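Local coordinates for protein NADPH-dependent aldehyde reductase YqhD (Escherichia coli, PDB 4QGS) that reduces a broad range of short-chain aldehydes to alcohols with NADPH, using one zinc ion per subunit, and is most efficient on butanal, propanal, acrolein and malondialdehyde, at residues R22-G26 and A253-W257; R308-R312 and D330-D335. All coordinates share one frame; numbering follows the deposited sequence.

Interaction 1. Residues R22-G26 and A253-W257; sequences RILFG and ANVMW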
loop_
_atom_site.group_PDB
_atom_site.type_symbol
_atom_site.label_atom_id
_atom_site.label_comp_id
_atom_site.label_asym_id
_atom_site.label_seq_id
_atom_site.Cartn_x
_atom_site.Cartn_y
_atom_site.Cartn_z
ATOM N N ARG A 22 9.160 -13.594 -6.370
ATOM C CA ARG A 22 10.170 -13.282 -7.369
ATOM C C ARG A 22 9.788 -12.018 -8.124
ATOM O O ARG A 22 8.685 -11.917 -8.645
ATOM C CB ARG A 22 10.338 -14.441 -8.356
ATOM C CG ARG A 22 11.294 -14.145 -9.504
ATOM C CD ARG A 22 11.330 -15.300 -10.500
ATOM N NE ARG A 22 11.777 -16.554 -9.889
ATOM C CZ ARG A 22 13.050 -16.896 -9.719
ATOM N NH1 ARG A 22 14.028 -16.087 -10.104
ATOM N NH2 ARG A 22 13.348 -18.059 -9.157
ATOM N N ILE A 23 10.704 -11.061 -8.182
ATOM C CA ILE A 23 10.454 -9.802 -8.882
ATOM C C ILE A 23 11.054 -9.806 -10.273
ATOM O O ILE A 23 12.264 -9.981 -10.434
ATOM C CB ILE A 23 11.040 -8.611 -8.109
ATOM C CG1 ILE A 23 10.473 -8.569 -6.680
ATOM C CG2 ILE A 23 10.768 -7.310 -8.842
ATOM C CD1 ILE A 23 8.992 -8.359 -6.621
ATOM N N LEU A 24 10.210 -9.597 -11.277
ATOM C CA LEU A 24 10.681 -9.426 -12.641
ATOM C C LEU A 24 10.528 -7.954 -12.976
ATOM O O LEU A 24 9.417 -7.489 -13.212
ATOM C CB LEU A 24 9.895 -10.313 -13.607
ATOM C CG LEU A 24 9.851 -11.818 -13.293
ATOM C CD1 LEU A 24 8.974 -12.566 -14.291
ATOM C CD2 LEU A 24 11.248 -12.413 -13.257
ATOM N N PHE A 25 11.632 -7.217 -12.947
ATOM C CA PHE A 25 11.568 -5.758 -13.042
ATOM C C PHE A 25 12.138 -5.201 -14.341
ATOM O O PHE A 25 13.168 -5.669 -14.831
ATOM C CB PHE A 25 12.318 -5.132 -11.854
ATOM C CG PHE A 25 12.128 -3.635 -11.725
ATOM C CD1 PHE A 25 11.207 -3.123 -10.825
ATOM C CD2 PHE A 25 12.880 -2.749 -12.489
ATOM C CE1 PHE A 25 11.028 -1.745 -10.695
ATOM C CE2 PHE A 25 12.695 -1.368 -12.374
ATOM C CZ PHE A 25 11.772 -0.872 -11.477
ATOM N N GLY A 26 11.482 -4.179 -14.883
ATOM C CA GLY A 26 12.087 -3.376 -15.933
ATOM C C GLY A 26 11.284 -3.271 -17.213
ATOM O O GLY A 26 10.261 -3.931 -17.366
ATOM N N ALA A 253 11.159 4.373 -13.120
ATOM C CA ALA A 253 11.751 3.155 -12.569
ATOM C C ALA A 253 12.177 3.350 -11.114
ATOM O O ALA A 253 11.884 2.515 -10.241
ATOM C CB ALA A 253 12.953 2.707 -13.424
ATOM N N ASN A 254 12.879 4.447 -10.840
ATOM C CA ASN A 254 13.306 4.715 -9.468
ATOM C C ASN A 254 12.110 4.871 -8.547
ATOM O O ASN A 254 12.132 4.401 -7.414
ATOM C CB ASN A 254 14.182 5.965 -9.393
ATOM C CG ASN A 254 15.627 5.676 -9.736
ATOM O OD1 ASN A 254 16.204 4.710 -9.240
ATOM N ND2 ASN A 254 16.218 6.514 -10.577
ATOM N N VAL A 255 11.051 5.525 -9.021
ATOM C CA VAL A 255 9.902 5.722 -8.144
ATOM C C VAL A 255 9.186 4.392 -7.889
ATOM O O VAL A 255 8.820 4.079 -6.755
ATOM C CB VAL A 255 8.932 6.776 -8.724
ATOM C CG1 VAL A 255 7.652 6.822 -7.895
ATOM C CG2 VAL A 255 9.622 8.120 -8.736
ATOM N N MET A 256 9.048 3.579 -8.928
ATOM C CA MET A 256 8.366 2.299 -8.796
ATOM C C MET A 256 9.123 1.359 -7.849
ATOM O O MET A 256 8.514 0.661 -7.031
ATOM C CB MET A 256 8.203 1.629 -10.158
ATOM C CG MET A 256 7.279 0.424 -10.139
ATOM S SD MET A 256 7.127 -0.304 -11.793
ATOM C CE MET A 256 5.553 -1.135 -11.643
ATOM N N TRP A 257 10.445 1.342 -7.970
ATOM C CA TRP A 257 11.259 0.425 -7.169
ATOM C C TRP A 257 11.345 0.918 -5.734
ATOM O O TRP A 257 11.251 0.126 -4.792
ATOM C CB TRP A 257 12.659 0.256 -7.781
ATOM C CG TRP A 257 13.494 -0.897 -7.195
ATOM C CD1 TRP A 257 14.829 -0.860 -6.880
ATOM C CD2 TRP A 257 13.048 -2.230 -6.886
ATOM N NE1 TRP A 257 15.238 -2.086 -6.389
ATOM C CE2 TRP A 257 14.164 -2.941 -6.382
ATOM C CE3 TRP A 257 11.818 -2.895 -6.979
ATOM C CZ2 TRP A 257 14.079 -4.274 -5.981
ATOM C CZ3 TRP A 257 11.739 -4.219 -6.588
ATOM C CH2 TRP A 257 12.870 -4.897 -6.094
#

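Interaction 2. Residues R308-R312 and D330-D335; sequences RDTKR and DDERID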
loop_
_atom_site.group_PDB
_atom_site.type_symbol
_atom_site.label_atom_id
_atom_site.label_comp_id
_atom_site.label_asym_id
_atom_site.label_seq_id
_atom_site.Cartn_x
_atom_site.Cartn_y
_atom_site.Cartn_z
ATOM N N ARG A 308 6.077 15.020 19.012
ATOM C CA ARG A 308 7.466 15.436 18.829
ATOM C C ARG A 308 8.331 15.045 20.027
ATOM O O ARG A 308 9.550 14.977 19.909
ATOM C CB ARG A 308 7.554 16.943 18.587
ATOM C CG ARG A 308 7.010 17.792 19.732
ATOM C CD ARG A 308 6.830 19.223 19.279
ATOM N NE ARG A 308 8.106 19.850 18.961
ATOM C CZ ARG A 308 8.337 20.569 17.870
ATOM N NH1 ARG A 308 9.535 21.101 17.673
ATOM N NH2 ARG A 308 7.379 20.757 16.972
ATOM N N ASP A 309 7.698 14.789 21.168
ATOM C CA ASP A 309 8.425 14.324 22.349
ATOM C C ASP A 309 8.930 12.890 22.176
ATOM O O ASP A 309 10.133 12.637 22.235
ATOM C CB ASP A 309 7.537 14.409 23.596
ATOM C CG ASP A 309 7.255 15.833 24.013
ATOM O OD1 ASP A 309 8.174 16.676 23.920
ATOM O OD2 ASP A 309 6.106 16.113 24.412
ATOM N N THR A 310 8.016 11.946 21.980
ATOM C CA THR A 310 8.412 10.548 21.887
ATOM C C THR A 310 9.171 10.273 20.593
ATOM O O THR A 310 9.991 9.361 20.543
ATOM C CB THR A 310 7.206 9.595 21.954
ATOM O OG1 THR A 310 6.310 9.877 20.869
ATOM C CG2 THR A 310 6.455 9.755 23.265
ATOM N N LYS A 311 8.902 11.062 19.550
ATOM C CA LYS A 311 9.568 10.845 18.266
ATOM C C LYS A 311 10.796 11.725 18.087
ATOM O O LYS A 311 11.355 11.809 16.996
ATOM C CB LYS A 311 8.594 11.114 17.107
ATOM C CG LYS A 311 7.461 10.117 17.003
ATOM C CD LYS A 311 6.563 10.478 15.797
ATOM C CE LYS A 311 5.404 9.512 15.665
ATOM N NZ LYS A 311 5.848 8.116 15.369
ATOM N N ARG A 312 11.215 12.389 19.158
ATOM C CA ARG A 312 12.211 13.441 19.041
ATOM C C ARG A 312 13.508 12.980 18.362
ATOM O O ARG A 312 13.949 13.606 17.403
ATOM C CB ARG A 312 12.512 14.024 20.426
ATOM C CG ARG A 312 13.750 14.859 20.498
ATOM C CD ARG A 312 14.152 15.019 21.952
ATOM N NE ARG A 312 14.756 16.317 22.223
ATOM C CZ ARG A 312 16.061 16.560 22.168
ATOM N NH1 ARG A 312 16.920 15.596 21.841
ATOM N NH2 ARG A 312 16.508 17.779 22.433
ATOM N N ASP A 330 17.122 21.828 18.454
ATOM C CA ASP A 330 16.342 20.638 18.233
ATOM C C ASP A 330 14.941 21.010 17.784
ATOM O O ASP A 330 14.469 20.507 16.765
ATOM C CB ASP A 330 16.311 19.801 19.497
ATOM C CG ASP A 330 17.638 19.132 19.772
ATOM O OD1 ASP A 330 17.698 18.365 20.743
ATOM O OD2 ASP A 330 18.614 19.355 19.021
ATOM N N ASP A 331 14.284 21.918 18.505
ATOM C CA ASP A 331 12.926 22.297 18.122
ATOM C C ASP A 331 12.875 22.974 16.756
ATOM O O ASP A 331 11.959 22.720 15.982
ATOM C CB ASP A 331 12.289 23.208 19.169
ATOM C CG ASP A 331 11.755 22.436 20.353
ATOM O OD1 ASP A 331 11.263 21.303 20.153
ATOM O OD2 ASP A 331 11.827 22.960 21.483
ATOM N N GLU A 332 13.845 23.835 16.461
ATOM C CA GLU A 332 13.904 24.476 15.145
ATOM C C GLU A 332 14.141 23.445 14.047
ATOM O O GLU A 332 13.553 23.525 12.965
ATOM C CB GLU A 332 15.011 25.527 15.099
ATOM C CG GLU A 332 14.772 26.741 15.975
ATOM C CD GLU A 332 15.995 27.640 16.048
ATOM O OE1 GLU A 332 17.123 27.108 16.025
ATOM O OE2 GLU A 332 15.833 28.873 16.134
ATOM N N ARG A 333 15.011 22.477 14.317
ATOM C CA ARG A 333 15.310 21.456 13.317
ATOM C C ARG A 333 14.079 20.579 13.050
ATOM O O ARG A 333 13.773 20.264 11.900
ATOM C CB ARG A 333 16.505 20.606 13.752
ATOM C CG ARG A 333 17.820 21.383 13.830
ATOM C CD ARG A 333 18.931 20.532 14.449
ATOM N NE ARG A 333 19.229 19.393 13.593
ATOM C CZ ARG A 333 19.799 18.261 13.993
ATOM N NH1 ARG A 333 20.158 18.088 15.261
ATOM N NH2 ARG A 333 20.011 17.298 13.110
ATOM N N ILE A 334 13.376 20.205 14.114
ATOM C CA ILE A 334 12.167 19.397 13.977
ATOM C C ILE A 334 11.089 20.199 13.250
ATOM O O ILE A 334 10.434 19.683 12.336
ATOM C CB ILE A 334 11.653 18.923 15.350
ATOM C CG1 ILE A 334 12.644 17.925 15.958
ATOM C CG2 ILE A 334 10.259 18.307 15.233
ATOM C CD1 ILE A 334 12.303 17.506 17.393
ATOM N N ASP A 335 10.911 21.458 13.643
ATOM C CA ASP A 335 9.947 22.327 12.951
ATOM C C ASP A 335 10.265 22.413 11.465
ATOM O O ASP A 335 9.364 22.320 10.633
ATOM C CB ASP A 335 9.933 23.731 13.563
ATOM C CG ASP A 335 9.188 23.788 14.886
ATOM O OD1 ASP A 335 8.694 22.742 15.360
ATOM O OD2 ASP A 335 9.100 24.893 15.462
HETATM O O HOH W 1 9.633 19.794 21.549
#

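Interaction 1. Residues R22-G26 and A253-W257
The ring of Phe-25 reaches out from an edge strand and lodges against the 253-257 turn of helix 249-262, where Trp-257, Met-256 and Ala-253 receive it. This is the tight part of the contact. Trp-257 turns an edge of its indole toward the face of Phe-25 in an edge-to-face pair, the phenyl and five-membered rings 5.3 Å apart between centroids with their planes at 60°. Phe-25 CE1 also sits 3.9 Å from Trp-257 CB, and Phe-25 CD1 comes equally near Trp-257 CE3. With CG anti to the backbone N (chi1 -171°), the Phe-25 side chain carries its CZ as far as the helix backbone, 3.6 Å from Ala-253 O, which lies at the ring edge. Met-256 SD approaches the same ring obliquely, 5.2 Å from its centroid, a Met-aromatic contact made by a buried side chain.

Things are looser around Ile-23. Here a single branch, Ile-23 CG2, touches Trp-257 CZ3 at 3.9 Å, and Trp-257 as a whole is exposed, so this side faces solvent. A serine in place of Phe-25 would probably leave the indole edge without the ring face it packs on and open a gap beside Met-256 SD.

The contact joins the N-terminal sheet to the helical C-terminal part of this iron-containing alcohol dehydrogenase, the Met-256 side chain about 6 Å from that of the NADP(+)-binding Tyr-190. Strand 22-25 borders the parallel sheet, hydrogen-bonded along strand 183-186, whose Leu-186 also touches Ile-23, Phe-25 and Met-256; Pro-188 touches Phe-25 and Ala-253.

Interaction 2. Residues R308-R312 and D330-D335
Arg-308 sets its guanidinium between Asp-331 and Asp-335, at i and i+4 on one helix, in a salt-bridge network. From CB the side chain leaves with CG between the backbone N and the carbonyl carbon (chi1 61°), runs extended through CD, then bends at chi3 (-65°), bringing the guanidinium to the two aspartates. Arg-308 NE meets a water at 3.0 Å, and that water donates to Asp-331 OD1 at 2.6 Å, a bridge that ties the inner nitrogen to the first aspartate. Arg-308 NH1 is shared: it bonds Asp-331 OD1 at 3.0 Å with an N-H...O angle of 155°, coming from above that carboxylate plane, and Asp-335 OD1 also at 3.0 Å. A weak bond from NH1 to Asp-331 O adds little. Arg-308 NH2 closes the end-on grip, reaching Asp-335 OD1 at 2.9 Å nearly along its C-O axis, so both terminal nitrogens hold one oxygen. Ile-334 CG2 lies over one guanidinium face, and at 3.8 Å from Arg-308 NH1 it helps fix the plane. The arginine's positive charge probably offsets much of the repulsion between the two aspartates.

Arg-312 and Asp-330 are also paired by charge, but their atoms are modelled too close together, so the geometry is doubtful.

The contact joins the turn between helices 292-306 and 312-323 to the first turns of helix 330-347. Asn-305, near the end of helix 292-306, accepts a further bond from Arg-308 NH2, while Ile-334 packs on Leu-315 and Leu-316 of helix 312-323.

How the interactions relate
Interactions 1 and 2 are separate, with centres 34 Å apart and nearest atoms about 22 Å apart. They come in series along the chain. Interaction 1 ties the edge of the parallel sheet to helix 249-262 and so joins the N-terminal and C-terminal parts, whereas interaction 2 lies wholly within the C-terminal part, away from the zinc and NADP(+) sites. In sequence, the zinc ligands Asp-205 and His-209 fall between the segments of interaction 1, and His-278 and His-292 between the two interactions. One contact therefore bridges the two parts of the subunit, and the other ties the turn before helix 312-323 to the next helix, 330-347, at the outer C-terminal periphery.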